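Local coordinates for protein beta-galactosidase (Bacillus circulans subsp. alkalophilus, PDB 3TTY) that hydrolyses terminal beta-D-galactose residues from beta-galactosides, working as a trimer whose chains each carry a TIM-barrel domain that binds galactose, at residues V272-Y277 with A288-L293; Q532-L537 with Q581-A586. All blocks are in the same frame, centred on the assembly; numbering follows the deposited sequence.

Contact 1. Residues V272-Y277 with A288-L293. With GLA (alpha-D-galactopyranose), chain H.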
loop_
_atom_site.group_PDB
_atom_site.type_symbol
_atom_site.label_atom_id
_atom_site.label_comp_id
_atom_site.label_asym_id
_atom_site.label_seq_id
_atom_site.Cartn_x
_atom_site.Cartn_y
_atom_site.Cartn_z
ATOM N N VAL A 272 21.080 -11.620 -29.150
ATOM C CA VAL A 272 20.244 -11.377 -27.993
ATOM C C VAL A 272 20.361 -12.562 -27.049
ATOM O O VAL A 272 20.625 -13.676 -27.477
ATOM C CB VAL A 272 18.781 -11.185 -28.413
ATOM C CG1 VAL A 272 17.853 -11.229 -27.202
ATOM C CG2 VAL A 272 18.626 -9.879 -29.198
ATOM N N SER A 273 20.217 -12.311 -25.753
ATOM C CA SER A 273 20.106 -13.385 -24.786
ATOM C C SER A 273 19.137 -12.897 -23.735
ATOM O O SER A 273 18.961 -11.683 -23.571
ATOM C CB SER A 273 21.462 -13.721 -24.167
ATOM O OG SER A 273 21.904 -12.704 -23.287
ATOM N N TRP A 274 18.474 -13.820 -23.047
ATOM C CA TRP A 274 17.484 -13.408 -22.057
ATOM C C TRP A 274 17.232 -14.451 -20.992
ATOM O O TRP A 274 17.683 -15.594 -21.097
ATOM C CB TRP A 274 16.183 -12.933 -22.731
ATOM C CG TRP A 274 15.080 -13.942 -22.944
ATOM C CD1 TRP A 274 15.057 -14.975 -23.850
ATOM C CD2 TRP A 274 13.804 -13.959 -22.288
ATOM N NE1 TRP A 274 13.853 -15.646 -23.776
ATOM C CE2 TRP A 274 13.067 -15.042 -22.826
ATOM C CE3 TRP A 274 13.215 -13.170 -21.291
ATOM C CZ2 TRP A 274 11.776 -15.353 -22.401
ATOM C CZ3 TRP A 274 11.927 -13.482 -20.866
ATOM C CH2 TRP A 274 11.227 -14.568 -21.416
ATOM N N ASP A 275 16.507 -14.034 -19.964
ATOM C CA ASP A 275 16.337 -14.817 -18.755
ATOM C C ASP A 275 14.847 -15.076 -18.539
ATOM O O ASP A 275 14.090 -14.172 -18.199
ATOM C CB ASP A 275 16.957 -14.070 -17.562
ATOM C CG ASP A 275 18.427 -13.655 -17.812
ATOM O OD1 ASP A 275 19.130 -14.322 -18.602
ATOM O OD2 ASP A 275 18.888 -12.660 -17.208
ATOM N N ASN A 276 14.433 -16.322 -18.740
ATOM C CA ASN A 276 13.014 -16.677 -18.717
ATOM C C ASN A 276 12.578 -17.367 -17.428
ATOM O O ASN A 276 12.958 -18.518 -17.157
ATOM C CB ASN A 276 12.670 -17.550 -19.925
ATOM C CG ASN A 276 11.239 -18.025 -19.905
ATOM O OD1 ASN A 276 10.934 -19.151 -20.314
ATOM N ND2 ASN A 276 10.349 -17.181 -19.416
ATOM N N TYR A 277 11.775 -16.648 -16.646
ATOM C CA TYR A 277 11.302 -17.123 -15.347
ATOM C C TYR A 277 9.789 -17.036 -15.217
ATOM O O TYR A 277 9.267 -16.114 -14.590
ATOM C CB TYR A 277 11.967 -16.331 -14.221
ATOM C CG TYR A 277 13.455 -16.610 -14.115
ATOM C CD1 TYR A 277 13.927 -17.674 -13.356
ATOM C CD2 TYR A 277 14.384 -15.819 -14.787
ATOM C CE1 TYR A 277 15.288 -17.935 -13.260
ATOM C CE2 TYR A 277 15.741 -16.075 -14.697
ATOM C CZ TYR A 277 16.185 -17.134 -13.933
ATOM O OH TYR A 277 17.532 -17.399 -13.844
ATOM N N ALA A 288 5.613 -17.582 -24.427
ATOM C CA ALA A 288 5.881 -17.741 -25.858
ATOM C C ALA A 288 6.028 -16.369 -26.544
ATOM O O ALA A 288 6.928 -16.147 -27.365
ATOM C CB ALA A 288 4.769 -18.557 -26.524
ATOM N N MET A 289 5.136 -15.445 -26.203
ATOM C CA MET A 289 5.210 -14.092 -26.740
ATOM C C MET A 289 6.537 -13.412 -26.364
ATOM O O MET A 289 7.105 -12.662 -27.164
ATOM C CB MET A 289 4.005 -13.251 -26.282
ATOM C CG MET A 289 3.853 -11.937 -27.045
ATOM S SD MET A 289 2.479 -10.915 -26.492
ATOM C CE MET A 289 2.853 -10.747 -24.747
ATOM N N ALA A 290 7.038 -13.689 -25.162
ATOM C CA ALA A 290 8.331 -13.137 -24.738
ATOM C C ALA A 290 9.546 -13.706 -25.507
ATOM O O ALA A 290 10.425 -12.950 -25.932
ATOM C CB ALA A 290 8.521 -13.277 -23.215
ATOM N N HIS A 291 9.602 -15.026 -25.684
ATOM C CA HIS A 291 10.664 -15.614 -26.490
ATOM C C HIS A 291 10.562 -15.004 -27.879
ATOM O O HIS A 291 11.567 -14.634 -28.497
ATOM C CB HIS A 291 10.501 -17.132 -26.634
ATOM C CG HIS A 291 10.677 -17.910 -25.363
ATOM N ND1 HIS A 291 11.852 -17.923 -24.647
ATOM C CD2 HIS A 291 9.834 -18.754 -24.717
ATOM C CE1 HIS A 291 11.718 -18.716 -23.597
ATOM N NE2 HIS A 291 10.503 -19.233 -23.621
ATOM N N ASN A 292 9.327 -14.935 -28.373
ATOM C CA ASN A 292 9.047 -14.385 -29.690
ATOM C C ASN A 292 9.625 -12.981 -29.831
ATOM O O ASN A 292 10.351 -12.690 -30.776
ATOM C CB ASN A 292 7.540 -14.358 -29.932
ATOM C CG ASN A 292 7.181 -14.330 -31.407
ATOM O OD1 ASN A 292 7.762 -13.572 -32.195
ATOM N ND2 ASN A 292 6.217 -15.158 -31.787
ATOM N N LEU A 293 9.320 -12.119 -28.868
ATOM C CA LEU A 293 9.826 -10.757 -28.888
ATOM C C LEU A 293 11.347 -10.744 -28.904
ATOM O O LEU A 293 11.961 -9.865 -29.498
ATOM C CB LEU A 293 9.315 -9.977 -27.671
ATOM C CG LEU A 293 9.793 -8.531 -27.564
ATOM C CD1 LEU A 293 9.229 -7.696 -28.722
ATOM C CD2 LEU A 293 9.383 -7.943 -26.235
HETATM C C1 GLA H . 18.282 -13.100 -12.955
HETATM C C2 GLA H . 19.800 -12.894 -12.727
HETATM C C3 GLA H . 20.490 -14.131 -12.126
HETATM C C4 GLA H . 19.656 -14.597 -10.942
HETATM C C5 GLA H . 18.209 -14.818 -11.392
HETATM C C6 GLA H . 17.408 -15.362 -10.202
HETATM O O1 GLA H . 17.930 -13.997 -14.024
HETATM O O2 GLA H . 20.440 -12.557 -13.947
HETATM O O3 GLA H . 21.818 -13.831 -11.659
HETATM O O4 GLA H . 19.700 -13.549 -9.982
HETATM O O5 GLA H . 17.639 -13.562 -11.775
HETATM O O6 GLA H . 16.179 -15.941 -10.659
#
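Trp274 sends the N-H of its indole into ND1 of His291: NE1 and ND1 lie 3.2 Å apart, and the bond is bent, with an angle of 141° at the hydrogen. The histidine nitrogen sits at the edge of the indole, in its plane, whereas the donor is tilted out of the imidazole plane, and the two side chains cross nearly at right angles. At the far corner of the indole, CH2 packs 3.5 Å from CB of Ala290, one residue back on the helix. Asn276 adds a third touch, its CG anti to the backbone N (chi1 176°) and its OD1 3.4 Å from CE1 of His291; its CB also lies above one face of the indole, toward the rim. A leucine in place of Trp274 would probably leave ND1 of His291 without its donor and open a gap beside Ala290. Trp274 and Asn276 face out toward the helix, and Asp275 between them faces the galactose, its OD2 3.6 Å from O1 of the sugar. In the loop just after, Tyr277 has GLA O6 over one ring face, toward the rim, and its OH is hydrogen-bonded to OE1 of Glu307. Strand 273-275 and helix 284-296 open a beta-alpha-beta unit of the TIM barrel that strand 303-307 completes, with Phe303 meeting the Trp274 ring and helix 423-435 packing on Met289.

Contact 2. Residues Q532-L537 with Q581-A586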
loop_
_atom_site.group_PDB
_atom_site.type_symbol
_atom_site.label_atom_id
_atom_site.label_comp_id
_atom_site.label_asym_id
_atom_site.label_seq_id
_atom_site.Cartn_x
_atom_site.Cartn_y
_atom_site.Cartn_z
ATOM N N GLN A 532 -23.964 -8.839 -39.928
ATOM C CA GLN A 532 -24.371 -10.091 -40.552
ATOM C C GLN A 532 -23.278 -11.121 -40.339
ATOM O O GLN A 532 -22.132 -10.768 -40.057
ATOM C CB GLN A 532 -24.628 -9.893 -42.048
ATOM C CG GLN A 532 -23.426 -9.365 -42.810
ATOM C CD GLN A 532 -23.798 -8.720 -44.145
ATOM O OE1 GLN A 532 -24.767 -7.961 -44.236
ATOM N NE2 GLN A 532 -23.023 -9.020 -45.184
ATOM N N ASP A 533 -23.628 -12.395 -40.455
ATOM C CA ASP A 533 -22.635 -13.441 -40.291
ATOM C C ASP A 533 -21.474 -13.093 -41.216
ATOM O O ASP A 533 -21.676 -12.718 -42.367
ATOM C CB ASP A 533 -23.220 -14.821 -40.620
ATOM C CG ASP A 533 -24.260 -15.292 -39.594
ATOM O OD1 ASP A 533 -24.678 -14.496 -38.725
ATOM O OD2 ASP A 533 -24.672 -16.474 -39.666
ATOM N N TRP A 534 -20.260 -13.173 -40.690
ATOM C CA TRP A 534 -19.062 -12.903 -41.473
ATOM C C TRP A 534 -17.963 -13.873 -41.044
ATOM O O TRP A 534 -17.338 -13.711 -39.987
ATOM C CB TRP A 534 -18.615 -11.437 -41.327
ATOM C CG TRP A 534 -17.251 -11.156 -41.918
ATOM C CD1 TRP A 534 -16.849 -11.383 -43.208
ATOM C CD2 TRP A 534 -16.109 -10.599 -41.237
ATOM N NE1 TRP A 534 -15.532 -11.010 -43.367
ATOM C CE2 TRP A 534 -15.054 -10.533 -42.175
ATOM C CE3 TRP A 534 -15.876 -10.162 -39.928
ATOM C CZ2 TRP A 534 -13.791 -10.040 -41.845
ATOM C CZ3 TRP A 534 -14.617 -9.673 -39.601
ATOM C CH2 TRP A 534 -13.592 -9.615 -40.559
ATOM N N GLY A 535 -17.750 -14.895 -41.867
ATOM C CA GLY A 535 -16.789 -15.933 -41.568
ATOM C C GLY A 535 -17.078 -16.520 -40.213
ATOM O O GLY A 535 -18.229 -16.831 -39.903
ATOM N N GLY A 536 -16.040 -16.650 -39.391
ATOM C CA GLY A 536 -16.186 -17.208 -38.061
ATOM C C GLY A 536 -16.826 -16.275 -37.049
ATOM O O GLY A 536 -16.903 -16.607 -35.874
ATOM N N LEU A 537 -17.287 -15.107 -37.486
ATOM C CA LEU A 537 -17.874 -14.132 -36.551
ATOM C C LEU A 537 -19.388 -14.023 -36.762
ATOM O O LEU A 537 -19.854 -13.859 -37.890
ATOM C CB LEU A 537 -17.208 -12.765 -36.726
ATOM C CG LEU A 537 -16.376 -12.066 -35.634
ATOM C CD1 LEU A 537 -15.657 -13.031 -34.702
ATOM C CD2 LEU A 537 -15.382 -11.062 -36.272
ATOM N N GLN A 581 -6.342 -4.010 -46.973
ATOM C CA GLN A 581 -7.509 -3.836 -46.106
ATOM C C GLN A 581 -7.008 -3.396 -44.753
ATOM O O GLN A 581 -5.949 -3.843 -44.314
ATOM C CB GLN A 581 -8.191 -5.182 -45.829
ATOM C CG GLN A 581 -8.723 -5.931 -46.999
ATOM C CD GLN A 581 -7.658 -6.564 -47.847
ATOM O OE1 GLN A 581 -7.640 -6.365 -49.051
ATOM N NE2 GLN A 581 -6.781 -7.348 -47.236
ATOM N N SER A 582 -7.789 -2.582 -44.055
ATOM C CA SER A 582 -7.464 -2.233 -42.679
ATOM C C SER A 582 -8.690 -2.391 -41.785
ATOM O O SER A 582 -9.812 -2.054 -42.171
ATOM C CB SER A 582 -6.893 -0.816 -42.576
ATOM O OG SER A 582 -7.884 0.151 -42.871
ATOM N N TYR A 583 -8.458 -2.925 -40.588
ATOM C CA TYR A 583 -9.522 -3.218 -39.640
ATOM C C TYR A 583 -9.322 -2.427 -38.357
ATOM O O TYR A 583 -8.266 -2.490 -37.735
ATOM C CB TYR A 583 -9.537 -4.719 -39.320
ATOM C CG TYR A 583 -9.935 -5.608 -40.483
ATOM C CD1 TYR A 583 -11.261 -5.988 -40.667
ATOM C CD2 TYR A 583 -8.989 -6.070 -41.390
ATOM C CE1 TYR A 583 -11.636 -6.802 -41.714
ATOM C CE2 TYR A 583 -9.358 -6.875 -42.449
ATOM C CZ TYR A 583 -10.688 -7.236 -42.604
ATOM O OH TYR A 583 -11.066 -8.044 -43.648
ATOM N N TYR A 584 -10.341 -1.685 -37.958
ATOM C CA TYR A 584 -10.284 -0.929 -36.720
ATOM C C TYR A 584 -11.185 -1.583 -35.684
ATOM O O TYR A 584 -12.371 -1.788 -35.930
ATOM C CB TYR A 584 -10.742 0.499 -36.968
ATOM C CG TYR A 584 -10.418 1.470 -35.861
ATOM C CD1 TYR A 584 -9.240 2.203 -35.884
ATOM C CD2 TYR A 584 -11.299 1.679 -34.805
ATOM C CE1 TYR A 584 -8.939 3.106 -34.880
ATOM C CE2 TYR A 584 -11.001 2.587 -33.782
ATOM C CZ TYR A 584 -9.822 3.297 -33.834
ATOM O OH TYR A 584 -9.502 4.203 -32.850
ATOM N N VAL A 585 -10.618 -1.917 -34.528
ATOM C CA VAL A 585 -11.377 -2.567 -33.460
ATOM C C VAL A 585 -11.572 -1.568 -32.336
ATOM O O VAL A 585 -10.631 -1.298 -31.575
ATOM C CB VAL A 585 -10.636 -3.816 -32.913
ATOM C CG1 VAL A 585 -11.504 -4.544 -31.904
ATOM C CG2 VAL A 585 -10.245 -4.751 -34.056
ATOM N N ALA A 586 -12.786 -1.026 -32.224
ATOM C CA ALA A 586 -13.028 0.150 -31.374
ATOM C C ALA A 586 -13.133 -0.128 -29.882
ATOM O O ALA A 586 -13.333 0.789 -29.098
ATOM C CB ALA A 586 -14.266 0.924 -31.854
#
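Trp534 brings the benzene side of its indole up to the ring of Tyr583, rim against rim, with neither ring lying over the other. CH2 of Trp534 and CE1 of Tyr583 are the closest pair, 3.6 Å apart, and CZ2 of the tryptophan comes within 3.8 Å of OH of the tyrosine. The planes are only 20° apart and the side chains arrive from opposite directions, the tryptophan with CG anti to the backbone N (chi1 170°), which carries the indole out toward the sheet. With the six-membered ring centroids 5.9 Å apart, this is a rim-to-rim van der Waals contact. The loop that carries Trp534 links the antiparallel strands 525-530 and 540-544 of a beta-hairpin, and a type II' beta turn from Trp534 to Leu537 forms its tip, with Gly535 at positive phi and the ends tied by backbone bonds in both directions, Leu537 N to Trp534 O and Trp534 N to Leu537 O. Asn600 of helix 591-604 grips that turn at Trp534 O and Gly536 N. Tyr583 stands on strand 580-585 of the mixed sheet in the trimerisation domain, and its hydroxyl is hydrogen-bonded to Glu604 and to Arg574, which should fix the far end of the ring. Leu558 of strand 556-561 touches both aromatic rings.

Contact 1 is buried near the centre of the chain, while contact 2 lies about 30 Å from that centre and is partly buried, with a largely exposed loop, 532-537, on one side. Their own centres are about 31 Å apart and they do not touch. Contact 1 joins a barrel strand to the helix that follows it, and a hydrogen bond links the two side chains; contact 2 joins a hairpin loop to a strand of the mixed sheet through two aromatic rims in van der Waals contact, the polar bonds coming from residues around them. Contact 1 also carries two galactose-pocket residues; contact 2 holds none. In neither does another chain of the trimer reach the two segments.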